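Local coordinates for cellobiose 2-epimerase (Spirochaeta thermophila DSM 6192, PDB 5ZIG), which probably catalyses the reversible epimerization of cellobiose to 4-O-beta-D-glucopyranosyl-D-mannose, as a member of the N-acylglucosamine 2-epimerase family, at residues 64-69 / 385-390; 78-83 / 130-135; 124-129 / 202-207. One frame throughout, in Å; residues are numbered along the deposited sequence.

Contact 1: 64-69 / 385-390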
loop_
_atom_site.group_PDB
_atom_site.type_symbol
_atom_site.label_atom_id
_atom_site.label_comp_id
_atom_site.label_asym_id
_atom_site.label_seq_id
_atom_site.Cartn_x
_atom_site.Cartn_y
_atom_site.Cartn_z
ATOM N N LEU A 64 6.316 2.558 -10.535
ATOM C CA LEU A 64 7.269 3.644 -10.326
ATOM C C LEU A 64 7.866 3.594 -8.920
ATOM O O LEU A 64 9.086 3.708 -8.750
ATOM C CB LEU A 64 6.609 5.002 -10.567
ATOM C CG LEU A 64 7.628 6.147 -10.348
ATOM C CD1 LEU A 64 8.885 5.927 -11.196
ATOM C CD2 LEU A 64 7.061 7.574 -10.581
ATOM N N TRP A 65 7.014 3.455 -7.897
ATOM C CA TRP A 65 7.519 3.392 -6.529
ATOM C C TRP A 65 8.426 2.180 -6.357
ATOM O O TRP A 65 9.538 2.297 -5.835
ATOM C CB TRP A 65 6.365 3.359 -5.515
ATOM C CG TRP A 65 6.832 3.349 -4.049
ATOM C CD1 TRP A 65 7.009 4.438 -3.231
ATOM C CD2 TRP A 65 7.160 2.195 -3.250
ATOM N NE1 TRP A 65 7.424 4.033 -1.987
ATOM C CE2 TRP A 65 7.521 2.662 -1.970
ATOM C CE3 TRP A 65 7.162 0.815 -3.492
ATOM C CZ2 TRP A 65 7.910 1.801 -0.940
ATOM C CZ3 TRP A 65 7.553 -0.044 -2.455
ATOM C CH2 TRP A 65 7.907 0.456 -1.202
ATOM N N THR A 66 7.997 1.022 -6.858
ATOM C CA THR A 66 8.773 -0.198 -6.647
ATOM C C THR A 66 10.184 -0.069 -7.218
ATOM O O THR A 66 11.168 -0.346 -6.523
ATOM C CB THR A 66 8.040 -1.396 -7.249
ATOM O OG1 THR A 66 6.928 -1.745 -6.412
ATOM C CG2 THR A 66 8.976 -2.606 -7.377
ATOM N N PHE A 67 10.314 0.399 -8.462
ATOM C CA PHE A 67 11.629 0.411 -9.092
ATOM C C PHE A 67 12.514 1.553 -8.614
ATOM O O PHE A 67 13.748 1.447 -8.708
ATOM C CB PHE A 67 11.489 0.438 -10.617
ATOM C CG PHE A 67 11.101 -0.905 -11.179
ATOM C CD1 PHE A 67 12.042 -1.907 -11.304
ATOM C CD2 PHE A 67 9.794 -1.179 -11.510
ATOM C CE1 PHE A 67 11.691 -3.150 -11.792
ATOM C CE2 PHE A 67 9.432 -2.413 -12.008
ATOM C CZ PHE A 67 10.369 -3.399 -12.145
ATOM N N SER A 68 11.920 2.635 -8.120
ATOM C CA SER A 68 12.700 3.649 -7.413
ATOM C C SER A 68 13.368 3.059 -6.166
ATOM O O SER A 68 14.571 3.230 -5.947
ATOM C CB SER A 68 11.785 4.803 -7.036
ATOM O OG SER A 68 11.295 5.462 -8.194
ATOM N N GLN A 69 12.583 2.376 -5.334
ATOM C CA GLN A 69 13.086 1.819 -4.081
ATOM C C GLN A 69 14.099 0.718 -4.339
ATOM O O GLN A 69 15.074 0.577 -3.589
ATOM C CB GLN A 69 11.920 1.293 -3.244
ATOM C CG GLN A 69 10.895 2.386 -2.904
ATOM C CD GLN A 69 11.411 3.351 -1.861
ATOM O OE1 GLN A 69 12.403 3.066 -1.182
ATOM N NE2 GLN A 69 10.738 4.498 -1.717
ATOM N N HIS A 385 2.980 -4.079 -2.929
ATOM C CA HIS A 385 2.754 -4.716 -1.661
ATOM C C HIS A 385 3.875 -5.711 -1.273
ATOM O O HIS A 385 4.431 -5.622 -0.210
ATOM C CB HIS A 385 1.377 -5.358 -1.641
ATOM C CG HIS A 385 0.239 -4.425 -1.341
ATOM N ND1 HIS A 385 -0.009 -3.913 -0.100
ATOM C CD2 HIS A 385 -0.753 -3.963 -2.126
ATOM C CE1 HIS A 385 -1.085 -3.168 -0.132
ATOM N NE2 HIS A 385 -1.564 -3.192 -1.345
ATOM N N ASN A 386 4.197 -6.606 -2.180
ATOM C CA ASN A 386 5.212 -7.600 -1.955
ATOM C C ASN A 386 6.644 -7.071 -1.970
ATOM O O ASN A 386 7.383 -7.453 -1.126
ATOM C CB ASN A 386 5.005 -8.887 -2.787
ATOM C CG ASN A 386 5.040 -8.672 -4.286
ATOM O OD1 ASN A 386 5.357 -7.617 -4.766
ATOM N ND2 ASN A 386 4.736 -9.726 -5.024
ATOM N N SER A 387 7.013 -6.199 -2.892
ATOM C CA SER A 387 8.319 -5.630 -2.874
ATOM C C SER A 387 8.500 -4.839 -1.589
ATOM O O SER A 387 9.529 -4.917 -0.996
ATOM C CB SER A 387 8.593 -4.690 -3.988
ATOM O OG SER A 387 8.840 -5.320 -5.188
ATOM N N ARG A 388 7.524 -4.021 -1.225
ATOM C CA ARG A 388 7.643 -3.285 0.024
ATOM C C ARG A 388 7.871 -4.230 1.194
ATOM O O ARG A 388 8.700 -3.956 2.070
ATOM C CB ARG A 388 6.395 -2.446 0.285
ATOM C CG ARG A 388 6.522 -1.552 1.547
ATOM C CD ARG A 388 5.440 -0.468 1.616
ATOM N NE ARG A 388 4.105 -1.030 1.843
ATOM C CZ ARG A 388 3.004 -0.315 2.100
ATOM N NH1 ARG A 388 3.058 1.011 2.189
ATOM N NH2 ARG A 388 1.840 -0.928 2.267
ATOM N N ALA A 389 7.116 -5.332 1.236
ATOM C CA ALA A 389 7.208 -6.250 2.360
ATOM C C ALA A 389 8.596 -6.834 2.451
ATOM O O ALA A 389 9.105 -7.045 3.549
ATOM C CB ALA A 389 6.156 -7.351 2.235
ATOM N N CYS A 390 9.249 -7.018 1.306
ATOM C CA CYS A 390 10.626 -7.490 1.296
ATOM C C CYS A 390 11.587 -6.401 1.765
ATOM O O CYS A 390 12.494 -6.666 2.567
ATOM C CB CYS A 390 11.000 -7.970 -0.110
ATOM S SG CYS A 390 10.126 -9.438 -0.696
#

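Contact 2: 78-83 / 130-135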
loop_
_atom_site.group_PDB
_atom_site.type_symbol
_atom_site.label_atom_id
_atom_site.label_comp_id
_atom_site.label_asym_id
_atom_site.label_seq_id
_atom_site.Cartn_x
_atom_site.Cartn_y
_atom_site.Cartn_z
ATOM N N ALA A 78 18.966 -1.529 -14.709
ATOM C CA ALA A 78 17.641 -1.941 -15.164
ATOM C C ALA A 78 16.528 -1.311 -14.321
ATOM O O ALA A 78 15.480 -0.928 -14.855
ATOM C CB ALA A 78 17.541 -3.467 -15.158
ATOM N N TYR A 79 16.744 -1.174 -13.005
ATOM C CA TYR A 79 15.702 -0.648 -12.119
ATOM C C TYR A 79 15.462 0.839 -12.352
ATOM O O TYR A 79 14.314 1.298 -12.380
ATOM C CB TYR A 79 16.056 -0.865 -10.646
ATOM C CG TYR A 79 16.354 -2.288 -10.214
ATOM C CD1 TYR A 79 15.874 -3.376 -10.924
ATOM C CD2 TYR A 79 17.104 -2.536 -9.063
ATOM C CE1 TYR A 79 16.148 -4.671 -10.515
ATOM C CE2 TYR A 79 17.380 -3.843 -8.647
ATOM C CZ TYR A 79 16.894 -4.900 -9.383
ATOM O OH TYR A 79 17.147 -6.209 -8.993
ATOM N N LEU A 80 16.533 1.622 -12.454
ATOM C CA LEU A 80 16.342 3.027 -12.758
ATOM C C LEU A 80 15.659 3.176 -14.114
ATOM O O LEU A 80 14.720 3.965 -14.263
ATOM C CB LEU A 80 17.685 3.758 -12.711
ATOM C CG LEU A 80 17.735 5.248 -12.987
ATOM C CD1 LEU A 80 16.768 6.019 -12.091
ATOM C CD2 LEU A 80 19.152 5.746 -12.805
ATOM N N GLU A 81 16.082 2.376 -15.097
ATOM C CA GLU A 81 15.463 2.397 -16.422
ATOM C C GLU A 81 13.968 2.103 -16.350
ATOM O O GLU A 81 13.146 2.826 -16.932
ATOM C CB GLU A 81 16.172 1.393 -17.341
ATOM C CG GLU A 81 17.569 1.850 -17.732
ATOM C CD GLU A 81 18.490 0.718 -18.152
ATOM O OE1 GLU A 81 18.121 -0.471 -17.983
ATOM O OE2 GLU A 81 19.597 1.025 -18.647
ATOM N N ALA A 82 13.596 1.021 -15.667
ATOM C CA ALA A 82 12.182 0.710 -15.503
ATOM C C ALA A 82 11.465 1.831 -14.771
ATOM O O ALA A 82 10.349 2.210 -15.141
ATOM C CB ALA A 82 12.010 -0.621 -14.762
ATOM N N ALA A 83 12.100 2.385 -13.735
ATOM C CA ALA A 83 11.508 3.523 -13.046
ATOM C C ALA A 83 11.285 4.680 -14.018
ATOM O O ALA A 83 10.194 5.251 -14.073
ATOM C CB ALA A 83 12.388 3.945 -11.874
ATOM N N ALA A 130 7.674 11.012 -5.148
ATOM C CA ALA A 130 8.663 11.298 -4.121
ATOM C C ALA A 130 9.757 10.236 -4.118
ATOM O O ALA A 130 10.950 10.560 -4.068
ATOM C CB ALA A 130 7.975 11.390 -2.755
ATOM N N ALA A 131 9.364 8.962 -4.225
ATOM C CA ALA A 131 10.347 7.893 -4.319
ATOM C C ALA A 131 11.230 8.074 -5.543
ATOM O O ALA A 131 12.455 7.925 -5.462
ATOM C CB ALA A 131 9.635 6.543 -4.351
ATOM N N TYR A 132 10.620 8.426 -6.685
ATOM C CA TYR A 132 11.385 8.602 -7.913
ATOM C C TYR A 132 12.377 9.743 -7.776
ATOM O O TYR A 132 13.515 9.649 -8.251
ATOM C CB TYR A 132 10.451 8.861 -9.095
ATOM C CG TYR A 132 11.200 8.923 -10.407
ATOM C CD1 TYR A 132 11.953 7.844 -10.813
ATOM C CD2 TYR A 132 11.202 10.067 -11.209
ATOM C CE1 TYR A 132 12.667 7.864 -11.964
ATOM C CE2 TYR A 132 11.927 10.091 -12.414
ATOM C CZ TYR A 132 12.655 8.965 -12.771
ATOM O OH TYR A 132 13.396 8.881 -13.931
ATOM N N HIS A 133 11.953 10.839 -7.156
ATOM C CA HIS A 133 12.850 11.973 -6.960
ATOM C C HIS A 133 14.087 11.555 -6.165
ATOM O O HIS A 133 15.225 11.801 -6.589
ATOM C CB HIS A 133 12.099 13.109 -6.267
ATOM C CG HIS A 133 12.991 14.204 -5.782
ATOM N ND1 HIS A 133 13.456 15.198 -6.611
ATOM C CD2 HIS A 133 13.516 14.453 -4.560
ATOM C CE1 HIS A 133 14.227 16.019 -5.918
ATOM N NE2 HIS A 133 14.273 15.595 -4.670
ATOM N N THR A 134 13.874 10.866 -5.036
ATOM C CA THR A 134 14.983 10.344 -4.238
ATOM C C THR A 134 15.898 9.441 -5.062
ATOM O O THR A 134 17.125 9.569 -5.003
ATOM C CB THR A 134 14.443 9.578 -3.019
ATOM O OG1 THR A 134 13.605 10.438 -2.241
ATOM C CG2 THR A 134 15.588 9.103 -2.125
ATOM N N ALA A 135 15.330 8.527 -5.848
ATOM C CA ALA A 135 16.181 7.550 -6.522
ATOM C C ALA A 135 16.880 8.123 -7.749
ATOM O O ALA A 135 17.996 7.697 -8.074
ATOM C CB ALA A 135 15.369 6.315 -6.911
HETATM O O HOH W 1 15.545 7.001 -14.996
#

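Contact 3: 124-129 / 202-207. With EDO (1,2-ethanediol), chain E.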
loop_
_atom_site.group_PDB
_atom_site.type_symbol
_atom_site.label_atom_id
_atom_site.label_comp_id
_atom_site.label_asym_id
_atom_site.label_seq_id
_atom_site.Cartn_x
_atom_site.Cartn_y
_atom_site.Cartn_z
ATOM N N PHE A 124 -1.247 7.811 -4.504
ATOM C CA PHE A 124 -0.173 6.922 -4.939
ATOM C C PHE A 124 0.798 7.622 -5.882
ATOM O O PHE A 124 1.998 7.358 -5.836
ATOM C CB PHE A 124 -0.748 5.666 -5.612
ATOM C CG PHE A 124 -0.813 4.480 -4.698
ATOM C CD1 PHE A 124 0.326 3.738 -4.422
ATOM C CD2 PHE A 124 -1.995 4.150 -4.057
ATOM C CE1 PHE A 124 0.284 2.645 -3.530
ATOM C CE2 PHE A 124 -2.049 3.079 -3.162
ATOM C CZ PHE A 124 -0.902 2.316 -2.908
ATOM N N ALA A 125 0.308 8.531 -6.730
ATOM C CA ALA A 125 1.216 9.269 -7.598
ATOM C C ALA A 125 2.181 10.107 -6.770
ATOM O O ALA A 125 3.380 10.151 -7.052
ATOM C CB ALA A 125 0.431 10.161 -8.578
ATOM N N VAL A 126 1.672 10.800 -5.756
ATOM C CA VAL A 126 2.560 11.584 -4.905
ATOM C C VAL A 126 3.593 10.664 -4.256
ATOM O O VAL A 126 4.806 10.879 -4.379
ATOM C CB VAL A 126 1.743 12.373 -3.867
ATOM C CG1 VAL A 126 2.645 12.880 -2.701
ATOM C CG2 VAL A 126 0.997 13.526 -4.545
ATOM N N TYR A 127 3.112 9.586 -3.623
ATOM C CA TYR A 127 3.968 8.552 -3.017
ATOM C C TYR A 127 5.081 8.108 -3.962
ATOM O O TYR A 127 6.264 8.143 -3.611
ATOM C CB TYR A 127 3.079 7.363 -2.624
ATOM C CG TYR A 127 3.707 6.212 -1.840
ATOM C CD1 TYR A 127 4.366 6.422 -0.632
ATOM C CD2 TYR A 127 3.571 4.890 -2.295
ATOM C CE1 TYR A 127 4.916 5.311 0.110
ATOM C CE2 TYR A 127 4.079 3.821 -1.585
ATOM C CZ TYR A 127 4.755 4.028 -0.385
ATOM O OH TYR A 127 5.279 2.931 0.283
ATOM N N ALA A 128 4.720 7.744 -5.193
ATOM C CA ALA A 128 5.690 7.227 -6.146
ATOM C C ALA A 128 6.598 8.307 -6.717
ATOM O O ALA A 128 7.757 8.019 -7.047
ATOM C CB ALA A 128 4.978 6.507 -7.291
ATOM N N LEU A 129 6.095 9.537 -6.882
ATOM C CA LEU A 129 6.936 10.598 -7.428
ATOM C C LEU A 129 8.002 11.030 -6.440
ATOM O O LEU A 129 9.110 11.400 -6.844
ATOM C CB LEU A 129 6.082 11.804 -7.823
ATOM C CG LEU A 129 5.306 11.679 -9.133
ATOM C CD1 LEU A 129 4.033 12.520 -9.060
ATOM C CD2 LEU A 129 6.171 12.108 -10.304
ATOM N N SER A 202 3.423 10.809 4.654
ATOM C CA SER A 202 4.598 10.383 5.423
ATOM C C SER A 202 5.853 10.397 4.557
ATOM O O SER A 202 6.894 10.929 4.959
ATOM C CB SER A 202 4.384 8.990 6.028
ATOM O OG SER A 202 3.401 9.008 7.057
ATOM N N THR A 203 5.753 9.860 3.340
ATOM C CA THR A 203 6.902 9.776 2.441
ATOM C C THR A 203 7.245 11.140 1.831
ATOM O O THR A 203 8.430 11.468 1.673
ATOM C CB THR A 203 6.623 8.705 1.361
ATOM O OG1 THR A 203 6.712 7.400 1.950
ATOM C CG2 THR A 203 7.615 8.777 0.193
ATOM N N LEU A 204 6.238 11.951 1.484
ATOM C CA LEU A 204 6.531 13.306 1.009
ATOM C C LEU A 204 7.190 14.129 2.112
ATOM O O LEU A 204 8.128 14.891 1.853
ATOM C CB LEU A 204 5.249 13.986 0.494
ATOM C CG LEU A 204 5.404 15.400 -0.097
ATOM C CD1 LEU A 204 6.337 15.402 -1.319
ATOM C CD2 LEU A 204 4.062 16.065 -0.420
ATOM N N PHE A 205 6.748 13.943 3.356
ATOM C CA PHE A 205 7.380 14.631 4.484
ATOM C C PHE A 205 8.791 14.107 4.753
ATOM O O PHE A 205 9.699 14.889 5.057
ATOM C CB PHE A 205 6.521 14.490 5.741
ATOM C CG PHE A 205 7.104 15.162 6.956
ATOM C CD1 PHE A 205 7.067 16.538 7.088
ATOM C CD2 PHE A 205 7.694 14.408 7.966
ATOM C CE1 PHE A 205 7.599 17.154 8.201
ATOM C CE2 PHE A 205 8.228 15.011 9.081
ATOM C CZ PHE A 205 8.181 16.386 9.202
ATOM N N ARG A 206 8.987 12.787 4.676
ATOM C CA ARG A 206 10.336 12.248 4.812
ATOM C C ARG A 206 11.263 12.835 3.760
ATOM O O ARG A 206 12.423 13.154 4.044
ATOM C CB ARG A 206 10.324 10.723 4.703
ATOM C CG ARG A 206 11.739 10.136 4.747
ATOM C CD ARG A 206 11.748 8.588 4.672
ATOM N NE ARG A 206 11.465 8.010 5.977
ATOM C CZ ARG A 206 10.296 7.505 6.338
ATOM N NH1 ARG A 206 9.283 7.487 5.477
ATOM N NH2 ARG A 206 10.145 7.004 7.560
ATOM N N THR A 207 10.767 12.990 2.532
ATOM C CA THR A 207 11.583 13.466 1.420
ATOM C C THR A 207 11.891 14.963 1.538
ATOM O O THR A 207 12.968 15.403 1.123
ATOM C CB THR A 207 10.854 13.160 0.092
ATOM O OG1 THR A 207 10.406 11.786 0.075
ATOM C CG2 THR A 207 11.730 13.447 -1.139
HETATM C C1 EDO E . 7.429 2.780 3.707
HETATM O O1 EDO E . 7.843 3.482 2.529
HETATM C C2 EDO E . 6.031 3.238 4.090
HETATM O O2 EDO E . 5.380 3.667 2.890
#

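Contact 1: 64-69 / 385-390
Trp65 reaches across to Arg388 with the far end of its six-membered ring (CH2 and CZ3), and what it meets is the aliphatic part of the arginine rather than its charged end. CH2 of Trp65 lies 3.6 Å from CB of Arg388, and the same ring atom stays within 3.9 Å of CD of Arg388, so the first three carbons of the arginine pass the indole at about a right angle. The guanidinium plane stands 83° from that of the ring, and the two groups are not stacked. Instead, the extended start of the arginine chain (chi1 -175°) and its bend at chi3 (68°) carry the head group onward to salt bridges with Glu199, Glu256 and Glu320. Both segments belong to inner helices of the (alpha/alpha)6 barrel characteristic of this family; 57-73 is the first of them and 384-402 the last, and their meeting closes the ring. The rotation of the indole is probably limited by its neighbours: CG of Gln69 sits 3.5 Å above the plane over its centre, and Tyr127 stacks with it. Were Trp65 replaced by an alanine, the carbons of Arg388 would probably lose their apolar neighbour and Tyr127 its stacking partner. Beside this pair, within 64-69 and 385-390, the nearest CA atoms are those of Thr66 and Ser387, 6.6 Å apart. Methyl CG2 of Thr66 rests against OG of Ser387 at 3.5 Å. Both hydroxyls turn back along their own helices, that of Thr66 to Arg62 O and that of Ser387 to Ser383 O.

Contact 2: 78-83 / 130-135
Ala83 and Tyr132 meet where a phenol ring lies against a methyl group. CE1 of Tyr132 is 3.9 Å from CB of Ala83, and CD1 of Tyr132 follows at 4.1 Å from the same methyl, so the CD1-CE1 bond of the ring lies obliquely against it. A more distant apolar touch comes from Leu80, whose CD1 stands 4.5 Å from CE1 of Tyr132. The small size of Ala83 is consistent with the spacing of the backbones, 7.2 Å from CA of Ala83 to CA of Tyr132.

Beyond this apolar layer, a water joins the two helices. It donates to the backbone O of Leu80 at 3.2 Å and is hydrogen-bonded to OH of Tyr132 at 3.0 Å, which ties the polar end of the phenol to the opposing helix while its carbons pack. The side chain leaves its helix with CG trans to the backbone N (chi1 -175°), the torsion that carries the ring out toward Ala83. Tyr87, farther along the helix of Ala83, stacks with the ring and probably limits its rotation.

In the alpha/alpha barrel the contact joins outer helix 77-94 to inner helix 119-136. Leu64 and Ser68 of inner helix 57-73 also touch Tyr132, which therefore sits where three helices converge.

Contact 3: 124-129 / 202-207
A hydroxyl oxygen facing the carbon edge of an aromatic ring is the odd feature of the meeting between Thr203 and Tyr127. OG1 of Thr203 lies near the plane of the phenol, 3.3 Å from CE1 of Tyr127. CB of Thr203 backs it up 3.8 Å from CD1 of Tyr127, making the approach broader than a single atom. With chi1 at -73°, OG1 of the threonine stands beside its own backbone N, and CG2 is left to point along the helix near the backbone O of Tyr127. The close fit agrees with the short spacing of the backbones, 6.3 Å between CA of Tyr127 and CA of Thr203.

A bound 1,2-ethanediol, probably from the crystallisation liquor, comes to the same ring edge. Its O2 is hydrogen-bonded to OH of Tyr127 at 2.7 Å, and either oxygen could be the donor. Arg388 adds a weak hydrogen bond to that phenol oxygen. Alongside, CG1 of Val126 and CD2 of Leu204 touch at 4.2 Å and extend the interface with purely apolar packing.

Within its own helix the carbonyl O of Thr203 accepts from both N and OG1 of Thr207, the two donors coming from opposite faces of the carbonyl plane, with OG1 of Thr207 at 2.6 Å from O of Thr203. Successive inner helices of the barrel, 119-136 and 191-208, meet here; helix 57-73 packs on the former through Ala128, and helices 211-228 and 251-269 cover the latter at Phe205 and Ser202.

Three contacts show how an alpha/alpha barrel is knitted: contact 1 closes the inner ring between its first and last helices, contact 3 joins two successive inner helices, and contact 2 ties in an outer one. Helix 119-136 serves both contact 2 and contact 3, whose centres are about 13 Å apart. Contacts 1 and 2, about 11 Å apart between centres, touch where OG of Ser68 comes 3.2 Å from CA of Tyr132. Contacts 1 and 3 share the stack of Trp65 with Tyr127, and both border the 1,2-ethanediol, which lies about 4 Å from the Arg388 side chain; such molecules often mark pockets, and this one lies by inner helices, where the family's active site is found.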